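Local coordinates for protein Can2 (Sulfobacillus thermosulfidooxidans, PDB 7BDV) that acts as a CRISPR ancillary effector, a dual-specificity nuclease that binds cyclic tetra-adenylate through its CARF domains and potentiates type III CRISPR defence, at the interface of chains A and B. Residues are numbered along the deposited sequence; one frame, centred on the assembly and turned at random. Chains: chain A/B, Can2.

Contact 1: the interface of chains A and B. Residues chain A 106, 110, 129; chain B 73, 103, 107.
A:Phe106 and B:Leu103 meet where the CARF domains of the two Can2 chains pack together, both residues coming from copies of helix 99-111. The phenylalanine offers a flat apolar face, and the leucine's branched methyls spread over it: CD1 sits 4.0 Å above the ring plane, displaced toward the rim, while CD2 reaches CG of A:Phe106 at 3.7 Å, near the root of the ring. With CG turned anti to the backbone N (chi1 -171°), A:Phe106 projects from its helix toward chain B, and its far end, CE2 and CZ, runs up against the phenol of B:Tyr73. The tyrosine, an aromatic with a polar tip, approaches from the opposite direction, its OH lying 3.7 Å from CE2 of A:Phe106. Beside this apolar core, A:Leu129 adds a methyl, CD1, at 4.2 Å from CD1 of B:Leu103, the two side chains crossing at about a right angle.

One helical turn on from the phenylalanine, A:Arg110 is long enough to reach across to the oppositely charged B:Asp107, bending at chi3 (66°) on the way. NH1 and the carboxylate OD1 form a salt bridge, but with the planes 70° apart and no N-H of NH1 directed at OD1 it is not a hydrogen bond, and the attraction is probably mainly electrostatic. The phenol OH of B:Tyr73 lies at the guanidinium edge, in its plane, near but not hydrogen-bonded to it.

Contact 2: the interface of chains A and B. Residues chain A 270, 272-273, 314, 318; chain B 344-345.
The loop 270-273, which joins strands 266-269 and 274-277 in the nuclease half of Can2, receives the end of helix 336-344 from the other chain. Across the contact, the amide nitrogen ND2 of A:Asn270 donates to OD1 of B:Asn344 at 2.9 Å, with 146° at the hydrogen. The two amides come from opposite directions with their planes 77° apart; the acceptor lies close to the plane of A:Asn270, whereas the donor stands above the carbonyl plane of B:Asn344.

Asparagine suits position 270 because its two ends do different work. While ND2 faces the partner, OD1 of A:Asn270 accepts a nearly straight hydrogen bond from the backbone N of A:Val273 at 2.8 Å. A second, from the backbone N of A:Ser272 to OD1 of A:Asn270 at 3.0 Å, comes from above the carbonyl plane. Together they hold the turn and fix the amide's rotation, so that ND2 is presented to chain B. On the same side of the B:Asn344 amide, CG2 of A:Val273, whose side chain is incompletely modelled, lies 3.7 Å from ND2.

A:Arg318, bent at chi2 (74°) and chi3, runs its aliphatic stretch past the opposite side of that amide. Its flat end covers the backbone of B:Asn345, CZ lying 3.9 Å from CA, which sits toward the guanidinium rim. The B:Asn345 amide is nearly parallel to the guanidinium but lies off to one side, unstacked. The small A:Ser314 admits a water between the chains: water 1 lies 3.1 Å from ND2 of B:Asn345 and 2.6 Å from the hydroxyl OG of A:Ser314.

A:Ser314 and A:Arg318 lie one turn apart on helix 306-320, which, with the strand-connecting loop, flanks the two asparagines where chain B's helix 336-344 ends before strand 347-350.

Contact 1: the interface of chains A and B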
# COMPACT_ATOMS: atom_id res chain seq x y z
N PHE A 106 -13.06 2.62 -26.28
CA PHE A 106 -14.26 3.48 -26.18
C PHE A 106 -14.59 4.08 -27.55
O PHE A 106 -15.74 3.93 -28.02
CB PHE A 106 -14.06 4.57 -25.14
CG PHE A 106 -15.31 5.34 -24.84
CD1 PHE A 106 -16.25 4.85 -23.94
CD2 PHE A 106 -15.52 6.57 -25.42
CE1 PHE A 106 -17.38 5.59 -23.64
CE2 PHE A 106 -16.64 7.32 -25.09
CZ PHE A 106 -17.58 6.83 -24.21
N ARG A 110 -18.00 3.27 -29.43
CA ARG A 110 -18.96 4.39 -29.57
C ARG A 110 -19.30 4.57 -31.07
O ARG A 110 -20.50 4.66 -31.42
CB ARG A 110 -18.39 5.68 -28.98
CG ARG A 110 -19.36 6.85 -29.01
CD ARG A 110 -18.81 8.12 -28.38
NE ARG A 110 -17.69 8.64 -29.16
CZ ARG A 110 -16.75 9.46 -28.70
NH1 ARG A 110 -16.80 9.90 -27.45
NH2 ARG A 110 -15.77 9.84 -29.50
N LEU A 129 -22.52 3.73 -20.31
CA LEU A 129 -21.97 5.00 -20.83
C LEU A 129 -22.62 5.35 -22.17
O LEU A 129 -22.63 6.54 -22.50
CB LEU A 129 -20.45 4.89 -20.95
CG LEU A 129 -19.72 4.84 -19.61
CD1 LEU A 129 -18.22 4.95 -19.78
CD2 LEU A 129 -20.21 5.95 -18.68
N TYR B 73 -20.27 11.37 -16.39
CA TYR B 73 -19.77 11.63 -17.77
C TYR B 73 -20.23 13.01 -18.25
O TYR B 73 -19.37 13.85 -18.58
CB TYR B 73 -20.28 10.54 -18.71
CG TYR B 73 -19.67 10.57 -20.09
CD1 TYR B 73 -18.35 10.19 -20.29
CD2 TYR B 73 -20.42 10.90 -21.20
CE1 TYR B 73 -17.79 10.18 -21.56
CE2 TYR B 73 -19.88 10.91 -22.47
CZ TYR B 73 -18.55 10.57 -22.66
OH TYR B 73 -18.00 10.57 -23.91
N LEU B 103 -12.44 10.16 -20.20
CA LEU B 103 -13.21 9.93 -21.46
C LEU B 103 -14.03 11.20 -21.81
O LEU B 103 -14.07 11.57 -23.00
CB LEU B 103 -14.14 8.73 -21.29
CG LEU B 103 -13.44 7.36 -21.24
CD1 LEU B 103 -14.40 6.30 -20.75
CD2 LEU B 103 -12.91 6.97 -22.60
N ASP B 107 -13.24 13.58 -25.16
CA ASP B 107 -14.34 13.73 -26.15
C ASP B 107 -14.52 15.22 -26.56
O ASP B 107 -14.63 15.48 -27.76
CB ASP B 107 -15.64 13.18 -25.56
CG ASP B 107 -16.81 13.27 -26.51
OD1 ASP B 107 -16.88 12.41 -27.40
OD2 ASP B 107 -17.63 14.20 -26.36

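Contact 2: the interface of chains A and B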
# COMPACT_ATOMS: atom_id res chain seq x y z
N ASN A 270 0.05 -17.10 -1.79
CA ASN A 270 0.32 -17.27 -3.25
C ASN A 270 1.45 -18.30 -3.37
O ASN A 270 1.59 -19.11 -2.44
CB ASN A 270 0.52 -15.90 -3.91
CG ASN A 270 1.71 -15.17 -3.35
OD1 ASN A 270 2.51 -15.74 -2.61
ND2 ASN A 270 1.83 -13.90 -3.71
N SER A 272 4.63 -17.76 -3.08
CA SER A 272 5.85 -17.30 -2.37
C SER A 272 5.60 -16.81 -0.93
O SER A 272 6.53 -17.00 -0.12
CB SER A 272 6.61 -16.27 -3.20
OG SER A 272 5.78 -15.26 -3.74
N VAL A 273 4.45 -16.22 -0.59
CA VAL A 273 4.18 -15.72 0.80
C VAL A 273 2.87 -16.30 1.34
O VAL A 273 1.98 -16.60 0.55
CB VAL A 273 4.16 -14.19 0.87
CG2 VAL A 273 2.92 -13.61 0.19
N SER A 314 0.63 -3.03 4.53
CA SER A 314 1.37 -3.82 3.51
C SER A 314 0.49 -4.98 3.01
O SER A 314 0.24 -5.07 1.80
CB SER A 314 2.68 -4.30 4.07
OG SER A 314 3.34 -5.20 3.17
N ARG A 318 -1.80 -5.72 -0.71
CA ARG A 318 -1.42 -6.84 -1.61
C ARG A 318 -2.59 -7.83 -1.78
O ARG A 318 -2.82 -8.28 -2.92
CB ARG A 318 -0.14 -7.51 -1.08
CG ARG A 318 0.72 -8.22 -2.12
CD ARG A 318 1.49 -7.29 -3.04
NE ARG A 318 2.25 -6.26 -2.32
CZ ARG A 318 2.86 -5.22 -2.90
NH1 ARG A 318 2.82 -5.06 -4.21
NH2 ARG A 318 3.53 -4.36 -2.16
N ASN B 344 7.96 -10.57 -3.74
CA ASN B 344 6.49 -10.43 -3.78
C ASN B 344 6.09 -8.95 -3.74
O ASN B 344 5.08 -8.59 -4.37
CB ASN B 344 5.84 -11.19 -2.63
CG ASN B 344 4.33 -11.29 -2.80
OD1 ASN B 344 3.86 -11.90 -3.76
ND2 ASN B 344 3.59 -10.66 -1.91
N ASN B 345 6.84 -8.10 -3.03
CA ASN B 345 6.47 -6.70 -2.73
C ASN B 345 7.19 -5.73 -3.67
O ASN B 345 7.08 -4.50 -3.44
CB ASN B 345 6.76 -6.35 -1.27
CG ASN B 345 5.79 -6.98 -0.29
OD1 ASN B 345 4.98 -7.83 -0.66
ND2 ASN B 345 5.86 -6.57 0.96
O HOH W 1 3.58 -7.71 2.77

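About 36 Å separates the centres of contact 1 and contact 2, and they share no residue or secondary-structure element. Contact 1 lies in the CARF region, largely helix against helix, whereas contact 2 lies in the endonuclease region and relies more on amides, a loop and a water. The same two chains are thus joined at both functional regions, and the two-fold symmetry repeats each contact with the chains exchanged. Such a double attachment could help to couple cyclic tetra-adenylate binding between the CARF domains to the relative placement of the nuclease domains, although this structure alone does not show such a movement.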